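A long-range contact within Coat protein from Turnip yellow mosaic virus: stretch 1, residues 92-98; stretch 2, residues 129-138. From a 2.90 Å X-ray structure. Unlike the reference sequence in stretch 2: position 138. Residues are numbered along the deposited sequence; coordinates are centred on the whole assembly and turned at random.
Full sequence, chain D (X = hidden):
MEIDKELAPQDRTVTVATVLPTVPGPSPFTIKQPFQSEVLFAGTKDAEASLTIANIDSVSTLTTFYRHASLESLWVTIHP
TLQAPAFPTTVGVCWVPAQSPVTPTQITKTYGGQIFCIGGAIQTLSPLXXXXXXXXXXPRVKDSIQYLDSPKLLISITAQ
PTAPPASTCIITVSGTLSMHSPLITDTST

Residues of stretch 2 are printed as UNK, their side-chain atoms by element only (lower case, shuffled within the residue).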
# COMPACT_ATOMS: atom_id res chain seq x y z
N GLY D 92 77.50 78.24 -75.01
CA GLY D 92 76.09 77.96 -75.16
C GLY D 92 75.90 76.49 -75.36
O GLY D 92 76.71 75.84 -76.03
N VAL D 93 74.81 75.97 -74.81
CA VAL D 93 74.55 74.55 -74.90
C VAL D 93 73.09 74.19 -75.04
O VAL D 93 72.22 74.75 -74.37
CB VAL D 93 75.06 73.82 -73.67
CG1 VAL D 93 74.70 72.36 -73.72
CG2 VAL D 93 76.53 74.01 -73.57
N CYS D 94 72.84 73.21 -75.89
CA CYS D 94 71.49 72.75 -76.08
C CYS D 94 71.34 71.37 -76.67
O CYS D 94 71.94 71.04 -77.70
CB CYS D 94 70.72 73.75 -76.92
SG CYS D 94 68.97 73.60 -76.59
N TRP D 95 70.55 70.56 -75.99
CA TRP D 95 70.28 69.22 -76.44
C TRP D 95 69.04 69.33 -77.30
O TRP D 95 68.07 69.99 -76.93
CB TRP D 95 70.02 68.31 -75.24
CG TRP D 95 71.25 67.88 -74.50
CD1 TRP D 95 71.57 68.16 -73.21
CD2 TRP D 95 72.31 67.08 -75.01
NE1 TRP D 95 72.77 67.58 -72.87
CE2 TRP D 95 73.25 66.91 -73.97
CE3 TRP D 95 72.57 66.50 -76.25
CZ2 TRP D 95 74.41 66.17 -74.12
CZ3 TRP D 95 73.73 65.76 -76.41
CH2 TRP D 95 74.64 65.61 -75.35
N VAL D 96 69.06 68.68 -78.45
CA VAL D 96 67.94 68.77 -79.37
C VAL D 96 67.88 67.55 -80.29
O VAL D 96 68.90 66.95 -80.62
CB VAL D 96 68.10 70.08 -80.17
CG1 VAL D 96 68.74 69.81 -81.50
CG2 VAL D 96 66.78 70.75 -80.33
N PRO D 97 66.67 67.13 -80.70
CA PRO D 97 66.59 65.97 -81.59
C PRO D 97 67.13 66.24 -82.98
O PRO D 97 66.89 67.29 -83.55
CB PRO D 97 65.10 65.62 -81.62
CG PRO D 97 64.40 66.86 -81.19
CD PRO D 97 65.34 67.67 -80.35
N ALA D 98 67.87 65.28 -83.51
CA ALA D 98 68.48 65.38 -84.82
C ALA D 98 67.64 66.16 -85.83
O ALA D 98 68.17 66.97 -86.62
CB ALA D 98 68.73 63.98 -85.36
N UNK D 129 77.90 70.42 -66.14
CA UNK D 129 77.24 69.27 -66.73
C UNK D 129 75.78 69.41 -67.14
O UNK D 129 74.91 69.77 -66.33
c UNK D 129 76.87 66.83 -66.53
c UNK D 129 77.32 68.07 -65.79
c UNK D 129 79.57 66.92 -66.03
c UNK D 129 78.74 67.91 -65.26
N UNK D 130 75.51 69.09 -68.39
CA UNK D 130 74.14 69.14 -68.85
C UNK D 130 73.74 67.74 -69.27
O UNK D 130 74.15 67.26 -70.34
c UNK D 130 72.49 70.38 -70.24
c UNK D 130 74.67 71.38 -69.71
c UNK D 130 73.97 70.10 -70.01
N UNK D 131 72.97 67.08 -68.42
CA UNK D 131 72.53 65.75 -68.75
C UNK D 131 71.63 65.95 -69.95
O UNK D 131 70.91 66.95 -70.04
c UNK D 131 72.61 64.49 -66.44
c UNK D 131 71.74 65.09 -67.59
c UNK D 131 73.18 62.49 -64.86
n UNK D 131 72.73 61.34 -63.98
c UNK D 131 72.12 63.11 -65.85
N UNK D 132 71.71 65.03 -70.90
CA UNK D 132 70.83 65.10 -72.04
C UNK D 132 69.58 64.38 -71.55
O UNK D 132 69.67 63.35 -70.88
s UNK D 132 70.14 64.20 -74.54
c UNK D 132 71.39 64.36 -73.25
N UNK D 133 68.40 64.92 -71.85
CA UNK D 133 67.13 64.33 -71.45
C UNK D 133 66.59 63.34 -72.47
O UNK D 133 65.66 63.64 -73.22
c UNK D 133 66.96 66.69 -71.96
c UNK D 133 66.21 65.54 -71.30
c UNK D 133 68.21 66.18 -72.57
N UNK D 134 67.18 62.15 -72.51
CA UNK D 134 66.77 61.12 -73.45
C UNK D 134 65.28 60.86 -73.29
O UNK D 134 64.62 60.30 -74.17
c UNK D 134 69.30 60.38 -71.46
c UNK D 134 69.05 59.83 -72.87
c UNK D 134 69.78 60.63 -73.94
c UNK D 134 67.54 59.82 -73.18
N UNK D 135 64.78 61.28 -72.14
CA UNK D 135 63.38 61.16 -71.77
C UNK D 135 62.57 61.76 -72.92
O UNK D 135 61.53 61.23 -73.33
o UNK D 135 65.65 62.99 -69.31
o UNK D 135 66.22 61.03 -68.51
c UNK D 135 65.36 61.81 -68.99
c UNK D 135 63.89 61.31 -69.19
c UNK D 135 63.14 61.91 -70.44
N UNK D 136 63.10 62.84 -73.48
CA UNK D 136 62.44 63.53 -74.57
C UNK D 136 63.27 63.53 -75.85
O UNK D 136 63.32 64.52 -76.59
c UNK D 136 62.10 64.95 -74.13
c UNK D 136 62.39 66.63 -71.61
c UNK D 136 63.26 65.95 -74.11
s UNK D 136 62.83 67.43 -73.14
N UNK D 137 63.91 62.41 -76.11
CA UNK D 137 64.72 62.25 -77.31
C UNK D 137 64.54 60.84 -77.79
O UNK D 137 63.73 60.07 -77.26
s UNK D 137 67.27 64.69 -77.90
c UNK D 137 66.84 66.39 -77.43
c UNK D 137 66.55 63.81 -76.57
c UNK D 137 66.19 62.45 -77.02
N UNK D 138 65.32 60.51 -78.81
CA UNK D 138 65.29 59.20 -79.41
C UNK D 138 66.55 58.46 -78.99
O UNK D 138 67.59 58.60 -79.64
c UNK D 138 65.27 59.33 -80.92
c UNK D 138 64.15 58.60 -81.55
c UNK D 138 64.24 57.12 -81.30
o UNK D 138 63.64 56.33 -82.03
n UNK D 138 65.00 56.73 -80.27

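Position 129 carries four carbons, forked at the first, with one arm two carbons long; that beta-branch with a longer arm is Ile129, which touches nothing on stretch 1.

Position 130 has three carbons, one bearing the other two, and its CA-to-CB bond points toward stretch 1, where the methyls touch Trp95 and Val93. A symmetric fork at the first carbon makes it Val130. CG1 of Val130 lies 3.8 Å from CD1 of Trp95, and CG2 of Val130 4.1 Å from CG1 of Val93.

At position 131 four carbons run in a row to a nitrogen, the chain of a lysine. The CA-to-CB bond of Lys131 points away from stretch 1.

Position 132 holds one carbon and then one sulfur, and its CA-to-CB bond points toward stretch 1. Its CB sits 3.2 Å from CE2 of Trp95, and the pair of atoms spells Cys132. Both atoms lie over the face of the indole: CB is 3.3 Å from the centroid of the five-membered ring of Trp95, a CH-pi contact, and SG is 4.0 Å from the same centroid, a sulfur-aromatic contact.

At position 133 three carbons close a ring onto the backbone nitrogen, which only proline does. The CD of Pro133 rests 3.9 Å from CB of Trp95.

Position 134 shows four carbons forked at the second: Leu134, without contact here. Position 135 has three carbons, the third carrying two oxygens, a carboxylate and so Glu135; it is exposed.

Position 136 is an unbranched run of two carbons, a sulfur and a carbon, Met136, out of reach.

Position 137 repeats that thioether pattern, but its last carbon touches Val96 and Pro97. This is Met137; its CA-to-CB bond points sideways, yet the tip comes nearer, with CE of Met137 3.3 Å from C of Val96 and 3.5 Å from CD of Pro97.

Position 138 has three carbons, the third bearing an oxygen and a nitrogen: Gln138, where the reference has Asn. It makes no contact with stretch 1.

The contact is built around one indole. The two strands run nearly parallel, at 12°, with axes 8.6 Å apart at closest approach, a spacing bridged by side chains. NE1 of Trp95 donates a hydrogen bond to O of Val130 at 2.9 Å and 165°, satisfying the buried ring nitrogen at its edge. Val93 with Val130 extends the packing at one end; Met137 closes it at the other. The rule to read here is a polar anchor for a large aromatic at its edge, a small residue over one face, and apolar side chains packing beside it.

Stretch 2 129-138: IVKCPLEMMQ
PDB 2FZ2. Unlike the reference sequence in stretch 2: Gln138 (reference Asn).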